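Local coordinates for spore germination protein GerM (Bacillus subtilis subsp. subtilis str. 168, PDB 6GZB) that is of unknown molecular function but affects both sporulation and germination, and is built of tandem GerMN domains, at residues 199-204 and 220-225; 213-218 and 288-293; 266-271 and 303-308; 295-300 and 331-336. All blocks are in the same frame, centred on the assembly; numbering follows the deposited sequence.

Interaction 1 of 4, residues 199-204 and 220-225; sequences HPLTVY and KRIDNS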
# COMPACT_ATOMS: atom_id res chain seq x y z
N HIS A 199 9.36 12.87 8.92
CA HIS A 199 9.13 12.58 7.51
C HIS A 199 8.22 11.36 7.40
O HIS A 199 8.18 10.53 8.30
CB HIS A 199 10.45 12.34 6.78
CG HIS A 199 11.34 11.34 7.44
ND1 HIS A 199 11.48 10.05 6.97
CD2 HIS A 199 12.11 11.43 8.54
CE1 HIS A 199 12.33 9.39 7.75
NE2 HIS A 199 12.72 10.21 8.72
N PRO A 200 7.47 11.27 6.30
CA PRO A 200 6.51 10.20 6.11
C PRO A 200 7.20 8.89 5.77
O PRO A 200 8.19 8.88 5.04
CB PRO A 200 5.66 10.68 4.93
CG PRO A 200 6.61 11.52 4.14
CD PRO A 200 7.47 12.21 5.16
N LEU A 201 6.65 7.79 6.26
CA LEU A 201 7.12 6.47 5.89
C LEU A 201 5.95 5.49 5.95
O LEU A 201 5.23 5.43 6.95
CB LEU A 201 8.23 6.01 6.85
CG LEU A 201 9.02 4.77 6.39
CD1 LEU A 201 9.91 5.13 5.21
CD2 LEU A 201 9.82 4.19 7.55
N THR A 202 5.78 4.73 4.88
CA THR A 202 4.69 3.78 4.79
C THR A 202 5.08 2.46 5.40
O THR A 202 6.17 1.93 5.14
CB THR A 202 4.24 3.60 3.34
OG1 THR A 202 3.64 4.82 2.90
CG2 THR A 202 3.24 2.46 3.21
N VAL A 203 4.21 1.96 6.27
CA VAL A 203 4.43 0.72 7.00
C VAL A 203 3.16 -0.12 6.90
O VAL A 203 2.05 0.41 7.02
CB VAL A 203 4.73 1.03 8.48
CG1 VAL A 203 4.78 -0.23 9.33
CG2 VAL A 203 6.02 1.82 8.61
N TYR A 204 3.32 -1.41 6.65
CA TYR A 204 2.18 -2.31 6.49
C TYR A 204 1.84 -3.02 7.79
O TYR A 204 2.70 -3.62 8.43
CB TYR A 204 2.45 -3.35 5.40
CG TYR A 204 2.28 -2.82 4.00
CD1 TYR A 204 3.31 -2.14 3.35
CD2 TYR A 204 1.11 -3.04 3.30
CE1 TYR A 204 3.16 -1.70 2.05
CE2 TYR A 204 0.95 -2.60 2.00
CZ TYR A 204 1.97 -1.91 1.39
OH TYR A 204 1.79 -1.47 0.09
N LYS A 220 3.28 6.69 8.48
CA LYS A 220 3.62 7.17 9.81
C LYS A 220 4.59 8.34 9.73
O LYS A 220 5.17 8.59 8.67
CB LYS A 220 4.25 6.03 10.61
CG LYS A 220 3.40 4.77 10.62
CD LYS A 220 3.83 3.83 11.73
CE LYS A 220 3.23 4.25 13.05
NZ LYS A 220 3.18 3.12 14.01
N ARG A 221 4.76 9.05 10.84
CA ARG A 221 5.75 10.11 10.93
C ARG A 221 6.99 9.58 11.61
O ARG A 221 6.92 9.09 12.72
CB ARG A 221 5.19 11.30 11.72
CG ARG A 221 3.93 11.93 11.16
CD ARG A 221 4.02 12.24 9.67
NE ARG A 221 5.06 13.21 9.33
CZ ARG A 221 5.13 13.87 8.18
NH1 ARG A 221 4.22 13.67 7.24
NH2 ARG A 221 6.12 14.73 7.96
N ILE A 222 8.13 9.66 10.94
CA ILE A 222 9.40 9.23 11.51
C ILE A 222 10.26 10.46 11.85
O ILE A 222 10.38 11.38 11.03
CB ILE A 222 10.18 8.37 10.50
CG1 ILE A 222 9.31 7.26 9.91
CG2 ILE A 222 11.44 7.80 11.14
CD1 ILE A 222 8.76 6.29 10.94
N ASP A 223 10.88 10.45 13.02
CA ASP A 223 11.78 11.53 13.43
C ASP A 223 12.90 11.73 12.43
O ASP A 223 13.51 10.77 11.96
CB ASP A 223 12.38 11.25 14.81
CG ASP A 223 11.42 11.59 15.94
OD1 ASP A 223 10.56 12.47 15.75
OD2 ASP A 223 11.53 10.96 17.02
N ASN A 224 13.16 12.98 12.08
CA ASN A 224 14.13 13.31 11.06
C ASN A 224 15.56 12.99 11.50
O ASN A 224 16.46 12.85 10.68
CB ASN A 224 14.01 14.78 10.66
CG ASN A 224 12.85 15.02 9.73
OD1 ASN A 224 12.25 14.08 9.24
ND2 ASN A 224 12.56 16.29 9.46
N SER A 225 15.76 12.84 12.80
CA SER A 225 17.05 12.40 13.31
C SER A 225 17.37 10.96 12.91
O SER A 225 18.54 10.60 12.82
CB SER A 225 17.10 12.53 14.82
OG SER A 225 16.07 11.77 15.41
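His199 and Ile222 meet near the open end of the beta hairpin formed by strands 198-208 and 213-223, where the imidazole lies over the isoleucine side chain. Ile222 CB comes over one face of the ring, offset toward the rim and 3.8 Å from the ring centroid, a CH-pi contact; its CG2 also lies near NE2 and CE1 of His199. CG of His199 stands between the backbone N and the carbonyl carbon (chi1 51°), which starts the ring off toward Ile222. NE2 of His199 makes a weak, bent bond of 3.4 Å to Asp223 O and another weak one to Glu226 O. An alanine in place of His199 would probably leave Ile222 CB and CG2 without their ring cover and Asp223 O without this weak donor. The backbones bond antiparallel in two hydrogen-bonded pairs: His199 N to Ile222 O and Ile222 N to His199 O, both at 2.8 Å, then Leu201 N to Lys220 O and its return from Lys220 N to Leu201 O. On the face shared with His199, Leu201 CB presses against Ile222 CG1 at 3.5 Å, a tight contact. On the other face Arg221, bent at chi2 and chi3, runs beside Pro200 and folds its guanidinium over the peptide: Pro200 N lies beneath the centre of that plane, while NE of Arg221 bonds to Thr198. The chain of Lys220 leads away to Tyr205 and to a salt bridge with Glu236. The face of His199 and Ile222 rests on helix 229-239, which Ile222 touches at Ala232 and Glu236, His199 at Asp229 and Val203 at Leu237.

Interaction 2 of 4, residues 213-218 and 288-293; sequences EYYVPV and SSEVLN
Strand 213-223 of the hairpin and the first turn of helix 289-299 face each other at the surface of the second GerMN domain, and Tyr215 reaches across to Glu290 and Asn293. The axes are 10.2 Å apart, so long side chains bridge the space. Asn293 ND2 donates to Tyr215 OH at 3.2 Å, with an N-H...O angle of 152°. The two side chains cross at about a right angle, with ring and amide planes 69° apart, and Asn293 CB comes within 3.5 Å of Tyr215 CZ. The hydroxyl also sits 3.3 Å from Glu290 CA, against the helix backbone. A valine in place of Tyr215 would probably leave the Asn293 amide without this acceptor and open a gap between strand and helix. Farther out, the side chains of Glu213 and Glu290 cross at about a right angle, and Glu213 OE1 lies 2.6 Å from Glu290 OE2. The bend of Glu290 at chi2 (82°) turns its CD to meet the extended Glu213. Ser288 caps the helix, its OG accepting from Val291 N at 3.1 Å. Serine at the N-cap, its hydroxyl accepting from the N-H three residues on, is a standard way to begin a helix, here the one that faces the hairpin.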
# COMPACT_ATOMS: atom_id res chain seq x y z
N GLU A 213 -6.85 -12.59 6.15
CA GLU A 213 -5.91 -11.56 6.54
C GLU A 213 -5.51 -10.74 5.32
O GLU A 213 -5.43 -11.25 4.21
CB GLU A 213 -4.65 -12.19 7.12
CG GLU A 213 -4.81 -12.90 8.45
CD GLU A 213 -3.50 -13.51 8.93
OE1 GLU A 213 -2.76 -14.05 8.08
OE2 GLU A 213 -3.18 -13.41 10.13
N TYR A 214 -5.24 -9.46 5.53
CA TYR A 214 -4.73 -8.62 4.48
C TYR A 214 -3.86 -7.51 5.05
O TYR A 214 -3.82 -7.30 6.25
CB TYR A 214 -5.88 -8.05 3.64
CG TYR A 214 -6.93 -7.29 4.42
CD1 TYR A 214 -6.83 -5.92 4.58
CD2 TYR A 214 -8.08 -7.91 4.88
CE1 TYR A 214 -7.79 -5.21 5.28
CE2 TYR A 214 -9.07 -7.21 5.53
CZ TYR A 214 -8.92 -5.86 5.74
OH TYR A 214 -9.90 -5.13 6.37
N TYR A 215 -3.05 -6.91 4.19
CA TYR A 215 -2.02 -6.01 4.65
C TYR A 215 -2.38 -4.59 4.29
O TYR A 215 -2.71 -4.29 3.15
CB TYR A 215 -0.68 -6.42 4.04
CG TYR A 215 -0.24 -7.79 4.53
CD1 TYR A 215 0.41 -7.92 5.75
CD2 TYR A 215 -0.64 -8.94 3.88
CE1 TYR A 215 0.75 -9.16 6.25
CE2 TYR A 215 -0.32 -10.19 4.37
CZ TYR A 215 0.36 -10.29 5.57
OH TYR A 215 0.70 -11.52 6.06
N VAL A 216 -2.39 -3.73 5.31
CA VAL A 216 -2.85 -2.37 5.19
C VAL A 216 -1.69 -1.39 5.36
O VAL A 216 -0.98 -1.42 6.37
CB VAL A 216 -3.89 -2.05 6.28
CG1 VAL A 216 -4.36 -0.60 6.16
CG2 VAL A 216 -5.06 -3.02 6.19
N PRO A 217 -1.46 -0.55 4.35
CA PRO A 217 -0.35 0.40 4.40
C PRO A 217 -0.78 1.66 5.14
O PRO A 217 -1.89 2.15 4.93
CB PRO A 217 -0.11 0.70 2.92
CG PRO A 217 -1.44 0.55 2.28
CD PRO A 217 -2.20 -0.48 3.07
N VAL A 218 0.07 2.13 6.04
CA VAL A 218 -0.21 3.32 6.83
C VAL A 218 1.03 4.22 6.80
O VAL A 218 2.14 3.77 7.09
CB VAL A 218 -0.54 2.95 8.29
CG1 VAL A 218 -0.63 4.18 9.15
CG2 VAL A 218 -1.84 2.16 8.35
N SER A 288 6.93 -15.95 11.23
CA SER A 288 5.57 -16.10 10.74
C SER A 288 5.42 -15.40 9.39
O SER A 288 6.15 -14.47 9.07
CB SER A 288 4.58 -15.52 11.75
OG SER A 288 4.42 -14.13 11.57
N SER A 289 4.48 -15.89 8.60
CA SER A 289 4.16 -15.30 7.31
C SER A 289 3.74 -13.84 7.43
O SER A 289 4.00 -13.05 6.53
CB SER A 289 3.03 -16.10 6.67
OG SER A 289 3.56 -17.14 5.87
N GLU A 290 3.04 -13.52 8.51
CA GLU A 290 2.52 -12.19 8.72
C GLU A 290 3.67 -11.22 8.97
O GLU A 290 3.66 -10.09 8.47
CB GLU A 290 1.56 -12.17 9.92
CG GLU A 290 0.23 -12.83 9.64
CD GLU A 290 0.27 -14.35 9.76
OE1 GLU A 290 1.32 -14.89 10.16
OE2 GLU A 290 -0.75 -14.99 9.43
N VAL A 291 4.64 -11.66 9.75
CA VAL A 291 5.81 -10.85 10.04
C VAL A 291 6.64 -10.66 8.77
O VAL A 291 6.98 -9.53 8.40
CB VAL A 291 6.67 -11.49 11.14
CG1 VAL A 291 8.06 -10.91 11.13
CG2 VAL A 291 6.01 -11.29 12.50
N LEU A 292 6.90 -11.75 8.06
CA LEU A 292 7.70 -11.71 6.85
C LEU A 292 7.06 -10.87 5.73
O LEU A 292 7.73 -10.05 5.12
CB LEU A 292 7.97 -13.12 6.34
CG LEU A 292 8.96 -13.26 5.19
CD1 LEU A 292 10.31 -12.68 5.57
CD2 LEU A 292 9.07 -14.72 4.78
N ASN A 293 5.78 -11.09 5.46
CA ASN A 293 5.06 -10.28 4.48
C ASN A 293 5.07 -8.78 4.81
O ASN A 293 5.19 -7.94 3.92
CB ASN A 293 3.61 -10.75 4.36
CG ASN A 293 3.48 -11.99 3.51
OD1 ASN A 293 4.14 -12.12 2.49
ND2 ASN A 293 2.61 -12.90 3.93

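Interaction 3 of 4, residues 266-271 and 303-308; sequences GRVTLD and PDVKSV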
# COMPACT_ATOMS: atom_id res chain seq x y z
N GLY A 266 19.80 -3.35 -4.49
CA GLY A 266 18.37 -3.41 -4.21
C GLY A 266 18.00 -4.51 -3.24
O GLY A 266 16.81 -4.75 -2.98
N ARG A 267 19.00 -5.22 -2.73
CA ARG A 267 18.77 -6.31 -1.80
C ARG A 267 19.14 -5.84 -0.41
O ARG A 267 20.27 -5.47 -0.15
CB ARG A 267 19.59 -7.54 -2.17
CG ARG A 267 19.31 -8.03 -3.59
CD ARG A 267 19.86 -9.42 -3.88
NE ARG A 267 20.26 -9.53 -5.28
CZ ARG A 267 20.48 -10.68 -5.91
NH1 ARG A 267 20.34 -11.84 -5.27
NH2 ARG A 267 20.84 -10.67 -7.19
N VAL A 268 18.15 -5.84 0.48
CA VAL A 268 18.38 -5.46 1.86
C VAL A 268 18.62 -6.70 2.69
O VAL A 268 17.89 -7.69 2.59
CB VAL A 268 17.17 -4.69 2.43
CG1 VAL A 268 17.37 -4.40 3.91
CG2 VAL A 268 16.95 -3.41 1.64
N THR A 269 19.62 -6.63 3.57
CA THR A 269 19.87 -7.69 4.52
C THR A 269 19.59 -7.22 5.94
O THR A 269 20.17 -6.24 6.40
CB THR A 269 21.32 -8.18 4.43
OG1 THR A 269 21.54 -8.74 3.13
CG2 THR A 269 21.60 -9.25 5.47
N LEU A 270 18.68 -7.92 6.61
CA LEU A 270 18.33 -7.61 7.98
C LEU A 270 18.88 -8.67 8.92
O LEU A 270 18.84 -9.86 8.62
CB LEU A 270 16.80 -7.53 8.15
CG LEU A 270 16.05 -6.58 7.22
CD1 LEU A 270 14.55 -6.74 7.42
CD2 LEU A 270 16.47 -5.14 7.48
N ASP A 271 19.32 -8.22 10.08
CA ASP A 271 19.87 -9.11 11.08
C ASP A 271 19.11 -8.88 12.37
O ASP A 271 19.21 -7.82 12.98
CB ASP A 271 21.36 -8.81 11.28
CG ASP A 271 22.09 -9.91 12.03
OD1 ASP A 271 21.47 -10.95 12.34
OD2 ASP A 271 23.30 -9.72 12.30
N PRO A 303 12.47 3.37 -1.94
CA PRO A 303 13.23 3.55 -3.17
C PRO A 303 14.40 2.62 -3.27
O PRO A 303 15.15 2.49 -2.33
CB PRO A 303 13.68 5.00 -3.09
CG PRO A 303 12.91 5.61 -1.98
CD PRO A 303 12.63 4.51 -1.04
N ASP A 304 14.46 1.95 -4.40
CA ASP A 304 15.47 1.00 -4.80
C ASP A 304 15.54 -0.31 -4.03
O ASP A 304 16.51 -1.01 -4.13
CB ASP A 304 16.86 1.63 -4.90
CG ASP A 304 16.86 2.92 -5.68
OD1 ASP A 304 16.44 2.94 -6.83
OD2 ASP A 304 17.32 3.92 -5.13
N VAL A 305 14.52 -0.64 -3.26
CA VAL A 305 14.53 -1.89 -2.54
C VAL A 305 13.72 -2.89 -3.34
O VAL A 305 12.58 -2.66 -3.59
CB VAL A 305 13.96 -1.75 -1.14
CG1 VAL A 305 13.84 -3.10 -0.48
CG2 VAL A 305 14.78 -0.82 -0.31
N LYS A 306 14.34 -3.99 -3.72
CA LYS A 306 13.67 -5.00 -4.53
C LYS A 306 13.48 -6.32 -3.79
O LYS A 306 12.58 -7.10 -4.11
CB LYS A 306 14.46 -5.24 -5.82
CG LYS A 306 14.60 -4.00 -6.70
CD LYS A 306 13.25 -3.42 -7.10
CE LYS A 306 13.36 -2.43 -8.25
NZ LYS A 306 12.29 -1.39 -8.20
N SER A 307 14.30 -6.56 -2.77
CA SER A 307 14.24 -7.83 -2.05
C SER A 307 14.85 -7.71 -0.66
O SER A 307 15.59 -6.77 -0.38
CB SER A 307 14.96 -8.93 -2.83
OG SER A 307 16.36 -8.70 -2.85
N VAL A 308 14.51 -8.66 0.20
CA VAL A 308 14.93 -8.62 1.60
C VAL A 308 15.41 -10.00 2.03
O VAL A 308 14.69 -10.98 1.88
CB VAL A 308 13.77 -8.22 2.53
CG1 VAL A 308 14.26 -8.05 3.96
CG2 VAL A 308 13.09 -6.97 2.01
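Strands 267-272 and 307-312 run parallel in the mixed four-stranded sheet of the second GerMN domain, with Arg267 paired to Ser307 and Val268 to Val308. Helix 289-299 connects them in the chain, so they form a beta-alpha-beta unit. The pairing starts at Gly266, whose carbonyl oxygen accepts twice: Lys306 N lies in the carbonyl plane on a lone pair at 2.7 Å, and Ser307 N approaches tilted from that plane at 3.1 Å. Val268 N then donates almost straight to Ser307 O, the N-H...O angle being 174°. Gly266 has positive phi, 85°, and its CA lies 3.0 Å from Asp304 O in a CA-H...O contact; a side chain there would be tight against Asp304 O and Lys306 CG, which explains the fit of glycine.

The side chains alternate between the two faces of the sheet. Toward the helices, Val268 CG2 packs on CG1 and CG2 of Val305, the methyl being anti to its own carbonyl carbon. Farther along, Leu270 reaches over with CD1 to Val308 CG1 at 3.7 Å, the two side chains crossing at a slant. Ile295 and Leu299 of helix 289-299 touch both Leu270 and Val308, while Ile230 of helix 229-239 touches Val268 and Leu270, so the valines and the leucine are sandwiched between sheet and helices. On the other face Arg267 directs its guanidinium end away from strand 307-312, and its aliphatic part lies over Ser307, where Pro329 also touches both residues. There Arg267 CG stands 3.1 Å from Ser307 OG.

Interaction 4 of 4, residues 295-300 and 331-336; sequences IVLTLT and SRPSQV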
# COMPACT_ATOMS: atom_id res chain seq x y z
N ILE A 295 7.28 -7.14 6.63
CA ILE A 295 8.62 -6.65 6.37
C ILE A 295 8.85 -6.37 4.89
O ILE A 295 9.32 -5.30 4.51
CB ILE A 295 9.68 -7.66 6.85
CG1 ILE A 295 9.71 -7.70 8.37
CG2 ILE A 295 11.04 -7.29 6.28
CD1 ILE A 295 10.51 -8.85 8.93
N VAL A 296 8.51 -7.35 4.06
CA VAL A 296 8.82 -7.27 2.65
C VAL A 296 7.97 -6.23 1.94
O VAL A 296 8.49 -5.46 1.12
CB VAL A 296 8.63 -8.65 1.97
CG1 VAL A 296 8.79 -8.53 0.47
CG2 VAL A 296 9.64 -9.63 2.54
N LEU A 297 6.68 -6.19 2.24
CA LEU A 297 5.81 -5.17 1.65
C LEU A 297 6.27 -3.77 2.06
O LEU A 297 6.20 -2.83 1.27
CB LEU A 297 4.34 -5.38 2.07
CG LEU A 297 3.63 -6.57 1.43
CD1 LEU A 297 2.30 -6.81 2.11
CD2 LEU A 297 3.43 -6.36 -0.06
N THR A 298 6.70 -3.63 3.30
CA THR A 298 7.06 -2.32 3.85
C THR A 298 8.37 -1.84 3.21
O THR A 298 8.45 -0.74 2.68
CB THR A 298 7.21 -2.39 5.37
OG1 THR A 298 5.92 -2.66 5.97
CG2 THR A 298 7.76 -1.09 5.92
N LEU A 299 9.37 -2.70 3.20
CA LEU A 299 10.69 -2.33 2.71
C LEU A 299 10.71 -2.11 1.20
O LEU A 299 11.33 -1.15 0.72
CB LEU A 299 11.72 -3.39 3.10
CG LEU A 299 12.54 -3.06 4.35
CD1 LEU A 299 11.78 -2.21 5.34
CD2 LEU A 299 13.08 -4.31 5.03
N THR A 300 9.95 -2.91 0.45
CA THR A 300 9.90 -2.75 -1.00
C THR A 300 9.04 -1.58 -1.46
O THR A 300 8.88 -1.38 -2.66
CB THR A 300 9.42 -4.04 -1.72
OG1 THR A 300 8.11 -4.40 -1.27
CG2 THR A 300 10.37 -5.18 -1.45
N SER A 331 11.35 -11.44 -2.34
CA SER A 331 10.90 -10.28 -3.08
C SER A 331 9.42 -10.03 -2.83
O SER A 331 8.74 -10.82 -2.17
CB SER A 331 11.19 -10.47 -4.57
OG SER A 331 10.54 -11.63 -5.06
N ARG A 332 8.95 -8.88 -3.27
CA ARG A 332 7.58 -8.46 -3.04
C ARG A 332 6.62 -9.48 -3.65
O ARG A 332 6.80 -9.91 -4.78
CB ARG A 332 7.39 -7.09 -3.67
CG ARG A 332 6.05 -6.44 -3.42
CD ARG A 332 6.06 -5.04 -4.03
NE ARG A 332 4.80 -4.35 -3.85
CZ ARG A 332 4.54 -3.52 -2.84
NH1 ARG A 332 3.35 -2.94 -2.76
NH2 ARG A 332 5.45 -3.29 -1.92
N PRO A 333 5.58 -9.87 -2.90
CA PRO A 333 4.56 -10.79 -3.42
C PRO A 333 4.04 -10.34 -4.78
O PRO A 333 3.89 -9.14 -5.03
CB PRO A 333 3.45 -10.70 -2.38
CG PRO A 333 4.14 -10.34 -1.11
CD PRO A 333 5.34 -9.51 -1.49
N SER A 334 3.80 -11.30 -5.67
CA SER A 334 3.31 -11.00 -7.02
C SER A 334 1.87 -10.50 -6.95
O SER A 334 1.47 -9.64 -7.72
CB SER A 334 3.40 -12.23 -7.92
OG SER A 334 3.67 -13.40 -7.17
N GLN A 335 1.10 -11.05 -6.02
CA GLN A 335 -0.26 -10.59 -5.77
C GLN A 335 -0.37 -10.11 -4.34
O GLN A 335 -0.30 -10.90 -3.41
CB GLN A 335 -1.26 -11.72 -6.03
CG GLN A 335 -1.28 -12.18 -7.47
CD GLN A 335 -2.29 -13.28 -7.73
OE1 GLN A 335 -3.19 -13.53 -6.93
NE2 GLN A 335 -2.13 -13.95 -8.86
N VAL A 336 -0.55 -8.80 -4.16
CA VAL A 336 -0.77 -8.23 -2.83
C VAL A 336 -2.25 -8.37 -2.44
O VAL A 336 -3.12 -7.84 -3.12
CB VAL A 336 -0.38 -6.74 -2.81
CG1 VAL A 336 -0.63 -6.14 -1.43
CG2 VAL A 336 1.08 -6.58 -3.22
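The guanidinium of Arg332 has Leu297 CD2 over the centre of one face, 4.1 Å above the plane, and Thr300 OG1 at its edge, in plane. In this way the loop after strand 330-331 is fastened to the last turn of helix 289-299 in the second GerMN domain. Arg332 NH2 donates to Thr300 OG1 at 3.0 Å, with an N-H...O angle of 155°, and makes a weak, more bent bond to Leu297 O at 3.3 Å. The arginine is fully extended from CG to NE, with CG anti to the backbone N (chi1 -175°), and runs obliquely across Thr300 so that CB, CG and CD all pass near its hydroxyl. NH1 forms a salt bridge to Glu301, so the charged end is held at two nitrogens beside the helix C-terminus, where the carbonyls would probably favour its positive charge.

Beside this polar grip the contact is apolar. Val296 CG1 rests against the backbone of Ser331 and Arg332 and lies 4.1 Å from Pro333 CD. Leu297 CD2, besides covering the guanidinium, touches Pro333 CD and lies 3.9 Å from Val336 CG2, the leucine and valine side chains passing in opposite directions. Thr300 OG1 is both acceptor and donor: it takes the bond from Arg332 and gives one to Val296 O at 2.6 Å, a carbonyl that Thr300 N reaches from the opposite face of its plane.

How the interactions relate
Helix 289-299 unites most of these contacts: interaction 2 uses its first turn, interaction 4 its last, and the strands of interaction 3 precede and follow it in the chain. Interaction 3 is the buried one, a parallel backbone pairing with valine and leucine beneath. Interaction 2 lies at the surface and relies on long polar side chains. Interactions 1 and 4 are partly buried and mix both kinds of chemistry, antiparallel backbone bonds in the first and an arginine grip in the second. Interactions 1 and 2 share strand 213-223, joined by a probable hydrogen bond, Val218 N to Val203 O, and Tyr204 packing on Pro217. Tyr204 also links interactions 1 and 4, its backbone N probably bonding Thr298 OG1.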